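Local coordinates for protein gamma-glutamyltranspeptidase (Streptomyces lincolnensis, PDB 6J3A) that probably cleaves or transfers gamma-glutamyl groups, as an LmbA-like homologue of the gamma-glutamyltranspeptidases in the N-terminal nucleophile hydrolase clan, at residues 89-93 against 94-98; 154-157 against 158-162; 305-308 against 309-312. All blocks are in the same frame, centred on the assembly; numbering follows the deposited sequence.

Interaction 1 (89-93 against 94-98)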
loop_
_atom_site.group_PDB
_atom_site.type_symbol
_atom_site.label_atom_id
_atom_site.label_comp_id
_atom_site.label_asym_id
_atom_site.label_seq_id
_atom_site.Cartn_x
_atom_site.Cartn_y
_atom_site.Cartn_z
ATOM N N HIS A 89 6.627 38.158 31.344
ATOM C CA HIS A 89 5.704 37.343 32.120
ATOM C C HIS A 89 6.197 35.913 32.397
ATOM O O HIS A 89 6.022 35.393 33.497
ATOM C CB HIS A 89 4.356 37.283 31.425
ATOM C CG HIS A 89 3.334 36.538 32.208
ATOM N ND1 HIS A 89 3.183 35.173 32.113
ATOM C CD2 HIS A 89 2.443 36.958 33.135
ATOM C CE1 HIS A 89 2.222 34.788 32.928
ATOM N NE2 HIS A 89 1.757 35.850 33.560
ATOM N N TYR A 90 6.798 35.289 31.396
ATOM C CA TYR A 90 7.321 33.919 31.522
ATOM C C TYR A 90 8.564 33.914 32.419
ATOM O O TYR A 90 8.704 33.071 33.310
ATOM C CB TYR A 90 7.628 33.320 30.130
ATOM C CG TYR A 90 6.403 32.787 29.389
ATOM C CD1 TYR A 90 5.252 33.568 29.236
ATOM C CD2 TYR A 90 6.397 31.497 28.837
ATOM C CE1 TYR A 90 4.138 33.080 28.573
ATOM C CE2 TYR A 90 5.278 31.004 28.169
ATOM C CZ TYR A 90 4.153 31.802 28.041
ATOM O OH TYR A 90 3.026 31.350 27.391
ATOM N N LYS A 91 9.456 34.869 32.177
ATOM C CA LYS A 91 10.589 35.127 33.063
ATOM C C LYS A 91 10.141 35.348 34.507
ATOM O O LYS A 91 10.802 34.877 35.446
ATOM C CB LYS A 91 11.384 36.355 32.595
ATOM C CG LYS A 91 12.422 36.092 31.514
ATOM C CD LYS A 91 13.419 35.047 31.982
ATOM C CE LYS A 91 14.829 35.340 31.521
ATOM N NZ LYS A 91 15.717 34.206 31.892
ATOM N N GLY A 92 9.019 36.052 34.678
ATOM C CA GLY A 92 8.430 36.280 36.007
ATOM C C GLY A 92 8.036 35.006 36.752
ATOM O O GLY A 92 7.980 34.991 37.982
ATOM N N LEU A 93 7.781 33.935 36.005
ATOM C CA LEU A 93 7.530 32.624 36.575
ATOM C C LEU A 93 8.800 31.800 36.806
ATOM O O LEU A 93 8.714 30.600 37.054
ATOM C CB LEU A 93 6.582 31.868 35.661
ATOM C CG LEU A 93 5.251 32.578 35.411
ATOM C CD1 LEU A 93 4.571 31.960 34.201
ATOM C CD2 LEU A 93 4.359 32.492 36.638
ATOM N N GLY A 94 9.970 32.433 36.742
ATOM C CA GLY A 94 11.239 31.764 37.040
ATOM C C GLY A 94 11.653 30.750 35.993
ATOM O O GLY A 94 12.311 29.763 36.308
ATOM N N LEU A 95 11.256 31.013 34.749
ATOM C CA LEU A 95 11.512 30.133 33.623
ATOM C C LEU A 95 12.624 30.716 32.763
ATOM O O LEU A 95 12.692 31.926 32.557
ATOM C CB LEU A 95 10.233 29.947 32.791
ATOM C CG LEU A 95 9.078 29.177 33.468
ATOM C CD1 LEU A 95 7.758 29.314 32.704
ATOM C CD2 LEU A 95 9.424 27.703 33.676
ATOM N N ASP A 96 13.505 29.844 32.289
ATOM C CA ASP A 96 14.529 30.222 31.307
ATOM C C ASP A 96 14.148 29.795 29.892
ATOM O O ASP A 96 14.453 30.489 28.927
ATOM C CB ASP A 96 15.882 29.627 31.705
ATOM C CG ASP A 96 16.569 30.425 32.799
ATOM O OD1 ASP A 96 15.902 31.216 33.515
ATOM O OD2 ASP A 96 17.798 30.258 32.936
ATOM N N LEU A 97 13.490 28.646 29.793
ATOM C CA LEU A 97 12.946 28.136 28.546
ATOM C C LEU A 97 11.439 28.045 28.686
ATOM O O LEU A 97 10.914 27.922 29.797
ATOM C CB LEU A 97 13.504 26.744 28.268
ATOM C CG LEU A 97 15.029 26.646 28.185
ATOM C CD1 LEU A 97 15.501 25.210 28.360
ATOM C CD2 LEU A 97 15.514 27.212 26.860
ATOM N N VAL A 98 10.743 28.097 27.556
ATOM C CA VAL A 98 9.320 27.792 27.532
ATOM C C VAL A 98 9.175 26.295 27.820
ATOM O O VAL A 98 9.908 25.487 27.252
ATOM C CB VAL A 98 8.679 28.131 26.180
ATOM C CG1 VAL A 98 7.226 27.650 26.121
ATOM C CG2 VAL A 98 8.742 29.628 25.923
#

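Interaction 2 (154-157 against 158-162)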
loop_
_atom_site.group_PDB
_atom_site.type_symbol
_atom_site.label_atom_id
_atom_site.label_comp_id
_atom_site.label_asym_id
_atom_site.label_seq_id
_atom_site.Cartn_x
_atom_site.Cartn_y
_atom_site.Cartn_z
ATOM N N THR A 154 4.108 6.155 28.747
ATOM C CA THR A 154 5.192 7.085 29.126
ATOM C C THR A 154 4.773 8.194 30.109
ATOM O O THR A 154 5.599 8.705 30.874
ATOM C CB THR A 154 5.812 7.828 27.911
ATOM O OG1 THR A 154 4.839 8.681 27.288
ATOM C CG2 THR A 154 6.372 6.870 26.896
ATOM N N VAL A 155 3.502 8.583 30.030
ATOM C CA VAL A 155 2.925 9.652 30.847
ATOM C C VAL A 155 1.805 9.090 31.707
ATOM O O VAL A 155 0.800 9.761 31.944
ATOM C CB VAL A 155 2.383 10.828 29.981
ATOM C CG1 VAL A 155 3.538 11.600 29.356
ATOM C CG2 VAL A 155 1.387 10.362 28.913
ATOM N N ARG A 156 1.968 7.853 32.170
ATOM C CA ARG A 156 0.925 7.208 32.969
ATOM C C ARG A 156 0.789 7.909 34.312
ATOM O O ARG A 156 -0.313 8.279 34.715
ATOM C CB ARG A 156 1.222 5.720 33.194
ATOM C CG ARG A 156 0.169 5.018 34.045
ATOM C CD ARG A 156 0.489 3.561 34.323
ATOM N NE ARG A 156 -0.081 2.694 33.301
ATOM C CZ ARG A 156 -1.374 2.386 33.176
ATOM N NH1 ARG A 156 -2.292 2.866 34.007
ATOM N NH2 ARG A 156 -1.760 1.592 32.190
ATOM N N GLU A 157 1.921 8.075 34.992
ATOM C CA GLU A 157 1.963 8.729 36.295
ATOM C C GLU A 157 1.410 10.146 36.223
ATOM O O GLU A 157 0.547 10.514 37.014
ATOM C CB GLU A 157 3.392 8.751 36.833
ATOM C CG GLU A 157 3.544 9.587 38.102
ATOM C CD GLU A 157 4.704 9.159 38.974
ATOM O OE1 GLU A 157 5.622 8.479 38.465
ATOM O OE2 GLU A 157 4.698 9.514 40.174
ATOM N N LEU A 158 1.923 10.929 35.277
ATOM C CA LEU A 158 1.434 12.286 35.032
ATOM C C LEU A 158 -0.089 12.352 34.852
ATOM O O LEU A 158 -0.739 13.257 35.361
ATOM C CB LEU A 158 2.129 12.872 33.801
ATOM C CG LEU A 158 1.908 14.356 33.468
ATOM C CD1 LEU A 158 2.370 15.267 34.599
ATOM C CD2 LEU A 158 2.646 14.735 32.191
ATOM N N PHE A 159 -0.646 11.382 34.134
ATOM C CA PHE A 159 -2.087 11.330 33.841
ATOM C C PHE A 159 -2.912 10.995 35.077
ATOM O O PHE A 159 -3.920 11.652 35.370
ATOM C CB PHE A 159 -2.367 10.267 32.764
ATOM C CG PHE A 159 -2.232 10.753 31.340
ATOM C CD1 PHE A 159 -1.486 11.884 31.002
ATOM C CD2 PHE A 159 -2.840 10.040 30.322
ATOM C CE1 PHE A 159 -1.382 12.302 29.684
ATOM C CE2 PHE A 159 -2.729 10.450 29.001
ATOM C CZ PHE A 159 -2.000 11.585 28.684
ATOM N N GLU A 160 -2.487 9.947 35.777
ATOM C CA GLU A 160 -3.205 9.448 36.954
ATOM C C GLU A 160 -3.222 10.453 38.102
ATOM O O GLU A 160 -4.279 10.737 38.666
ATOM C CB GLU A 160 -2.600 8.119 37.423
ATOM C CG GLU A 160 -2.948 6.979 36.484
ATOM C CD GLU A 160 -2.287 5.662 36.827
ATOM O OE1 GLU A 160 -1.211 5.641 37.471
ATOM O OE2 GLU A 160 -2.855 4.635 36.414
ATOM N N THR A 161 -2.047 10.996 38.409
ATOM C CA THR A 161 -1.838 11.848 39.579
ATOM C C THR A 161 -2.117 13.321 39.321
ATOM O O THR A 161 -2.394 14.062 40.254
ATOM C CB THR A 161 -0.386 11.754 40.100
ATOM O OG1 THR A 161 0.508 12.408 39.188
ATOM C CG2 THR A 161 0.042 10.288 40.317
ATOM N N GLU A 162 -2.043 13.743 38.063
ATOM C CA GLU A 162 -1.971 15.167 37.736
ATOM C C GLU A 162 -2.972 15.564 36.640
ATOM O O GLU A 162 -3.881 16.345 36.920
ATOM C CB GLU A 162 -0.519 15.513 37.380
ATOM C CG GLU A 162 -0.007 16.864 37.839
ATOM C CD GLU A 162 -0.127 17.153 39.326
ATOM O OE1 GLU A 162 0.736 16.719 40.119
ATOM O OE2 GLU A 162 -1.069 17.878 39.685
#

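Interaction 3 (305-308 against 309-312)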
loop_
_atom_site.group_PDB
_atom_site.type_symbol
_atom_site.label_atom_id
_atom_site.label_comp_id
_atom_site.label_asym_id
_atom_site.label_seq_id
_atom_site.Cartn_x
_atom_site.Cartn_y
_atom_site.Cartn_z
ATOM N N LEU A 305 26.301 17.497 1.745
ATOM C CA LEU A 305 24.957 17.828 2.210
ATOM C C LEU A 305 24.855 18.063 3.712
ATOM O O LEU A 305 24.037 18.877 4.147
ATOM C CB LEU A 305 23.970 16.735 1.800
ATOM C CG LEU A 305 23.759 16.542 0.292
ATOM C CD1 LEU A 305 22.616 15.573 0.021
ATOM C CD2 LEU A 305 23.513 17.847 -0.448
ATOM N N VAL A 306 25.655 17.339 4.498
ATOM C CA VAL A 306 25.643 17.474 5.968
ATOM C C VAL A 306 26.188 18.855 6.369
ATOM O O VAL A 306 25.538 19.629 7.084
ATOM C CB VAL A 306 26.431 16.318 6.644
ATOM C CG1 VAL A 306 26.656 16.561 8.140
ATOM C CG2 VAL A 306 25.698 14.997 6.443
ATOM N N GLU A 307 27.381 19.158 5.880
ATOM C CA GLU A 307 27.999 20.453 6.144
ATOM C C GLU A 307 27.125 21.613 5.649
ATOM O O GLU A 307 26.952 22.608 6.352
ATOM C CB GLU A 307 29.407 20.510 5.531
ATOM C CG GLU A 307 30.382 19.505 6.134
ATOM C CD GLU A 307 30.343 19.529 7.642
ATOM O OE1 GLU A 307 29.716 18.621 8.225
ATOM O OE2 GLU A 307 30.895 20.487 8.233
ATOM N N GLY A 308 26.564 21.467 4.458
ATOM C CA GLY A 308 25.637 22.461 3.917
ATOM C C GLY A 308 24.409 22.648 4.791
ATOM O O GLY A 308 23.991 23.772 5.054
ATOM N N CYS A 309 23.845 21.534 5.256
ATOM C CA CYS A 309 22.726 21.551 6.199
ATOM C C CYS A 309 23.051 22.281 7.513
ATOM O O CYS A 309 22.245 23.091 7.982
ATOM C CB CYS A 309 22.269 20.133 6.490
ATOM S SG CYS A 309 20.973 20.051 7.737
ATOM N N LYS A 310 24.223 21.999 8.087
ATOM C CA LYS A 310 24.693 22.710 9.293
ATOM C C LYS A 310 24.690 24.225 9.098
ATOM O O LYS A 310 24.170 24.963 9.928
ATOM C CB LYS A 310 26.092 22.218 9.724
ATOM C CG LYS A 310 26.041 21.036 10.696
ATOM C CD LYS A 310 26.821 19.810 10.247
ATOM C CE LYS A 310 28.105 19.605 11.010
ATOM N NZ LYS A 310 28.653 18.249 10.724
ATOM N N LEU A 311 25.242 24.676 7.980
ATOM C CA LEU A 311 25.320 26.100 7.684
ATOM C C LEU A 311 23.941 26.707 7.456
ATOM O O LEU A 311 23.703 27.845 7.840
ATOM C CB LEU A 311 26.210 26.349 6.463
ATOM C CG LEU A 311 27.670 25.880 6.548
ATOM C CD1 LEU A 311 28.341 25.998 5.191
ATOM C CD2 LEU A 311 28.453 26.658 7.592
ATOM N N ALA A 312 23.037 25.963 6.824
ATOM C CA ALA A 312 21.673 26.464 6.607
ATOM C C ALA A 312 20.900 26.523 7.918
ATOM O O ALA A 312 20.122 27.444 8.123
ATOM C CB ALA A 312 20.927 25.622 5.584
#

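Interaction 1 (89-93 against 94-98)
K91 and G94 are joined by the backbone bond that closes the end of helix 87-92. G94 N donates to K91 O at 2.9 Å, a bond spanning three residues. One residue earlier, L93 N donates to Y90 O at 3.0 Å, so the last turn tightens to bonds three residues apart. G94 then takes a left-handed conformation, phi 70°, which suits glycine because a beta carbon there would run into the carbonyl oxygen of L93.

This is a helix C-terminal turn with glycine in the left-handed position, a common way of ending a helix and redirecting the chain. Here it starts the loop that leads from helix 87-92 to helix 111-122 of the gamma-glutamyltranspeptidase fold.

Two apolar contacts join the helix end to the loop. The buried L95 brings its branch carbon CD1 to 4.1 Å from L93 CB, and its own CB packs against the Y90 carbonyl, 3.5 Å from Y90 O; an aliphatic residue suits such a place. Further on, V98 brings CG2 obliquely toward CD2 of the Y90 ring, at 4.2 Å. Both residues also touch L465, so a valine suits its position between ring and leucine. The hydroxyl of Y90 is hydrogen-bonded to the carbonyl of L104; tyrosine therefore serves as an apolar plate with one satisfied polar end.

The charged contact lies on the exposed side. K91 starts away from the loop, but its chain bends at chi2 (-57°) and again at chi3, passing CD at 3.3 Å from L95 O and carrying the amine toward D96. K91 NZ and D96 OD1 are 3.4 Å apart, a rather long salt bridge. A long lysine suits the place, since its methylenes can cover a carbonyl while its charged end stays near solvent.

Interaction 2 (154-157 against 158-162)
V155 sits at the N-cap position of the short helix 156-161 and reaches F159 in two ways. Its carbonyl accepts F159 N at 3.1 Å, the first turn's backbone bond, and its methyl CG2 lies over one face of the ring, 3.8 Å from the centroid in a CH-pi contact. The beta-branched valine presents this methyl offset toward the ring's rim, and F159 also touches S166 and Y170 of helix 164-170.

Next, R156 accepts E160 N on its carbonyl at 2.9 Å. Its side chain runs extended to CD, then turns at chi3 (-91°), which brings NH1 to OE2 of E160 at 3.0 Å. The oxygen lies in the guanidinium plane, yet is met from above the carboxylate plane, the two planes being 62° apart. NE pairs with E153 and NH2 bonds to the carbonyl of G174. With an alanine at R156, E160 and E153 would probably both lose their cationic mate, and the G174 carbonyl its donor.

E157 contributes chiefly its carbonyl, which takes two donors from T161. Threonine suits this place because its hydroxyl, at chi1 71°, folds back onto the carbonyl four residues earlier: E157 O accepts T161 N at 3.0 Å and, from above the carbonyl plane, T161 OG1 at 2.9 Å.

Interaction 3 (305-308 against 309-312)
K310 reaches back one turn to E307, its NZ donating to OE1 at 2.7 Å in a short salt bridge. The carboxylate oxygen receives it on its syn lone pair, the side of OE2. The lysine does not run straight out: its chi2 of 125° and chi3 of 106° fold the chain back, so that CD lies 3.4 Å from V306 O and the amine comes beside V306 CG1. The two charged side chains lie alongside each other and point the same way. E307 helps by bending at chi2 (-48°), and its OE2 is hydrogen-bonded to the backbone N of S349, so both carboxylate oxygens have a partner. In this buried setting the paired charges probably offset one another, and a lysine provides both the amine and methylenes that lie along V306; the side chain also touches N540.

G308 works through its backbone alone. Its carbonyl accepts A312 N at 3.0 Å, and the small A312 methyl lies near the same oxygen. G308 has ordinary helical torsions, so its phi and psi do not by themselves require glycine. The A312 side chain touches V281, Q284 and Q285 of helix 280-288, which suits a short methyl.

C309 donates its backbone N to L305 O at 2.9 Å. C309 CB also lies close, 3.2 Å from L305 O. A compact cysteine suits a place that touches Q285, Q508 and N540. Together with the bonds from K310 N to V306 O and from L311 N to E307 O, the four i to i+4 bonds make two regular alpha-helical turns, and E307-K310 is an i to i+3 glutamate-lysine ion pair in a buried part of helix 299-319.

In the fold
The three contacts come in series along the chain, each a local arrangement within or at the end of a different helix: 87-92 for interaction 1, 156-161 for interaction 2 and 299-319 for interaction 3. None touches another. Centres of interactions 1 and 2 lie 24 Å apart, with nearest atoms about 14 Å apart, whereas interaction 3 is 32 Å from the first and 39 Å from the second between centres. Interaction 2 is a surface contact, interaction 1 is partly buried, and interaction 3 is buried among helices 280-288 and 506-519 and strand 538-540. All belong to the gamma-glutamyltranspeptidase domain, and since none touches another, each is a local feature of its own helix.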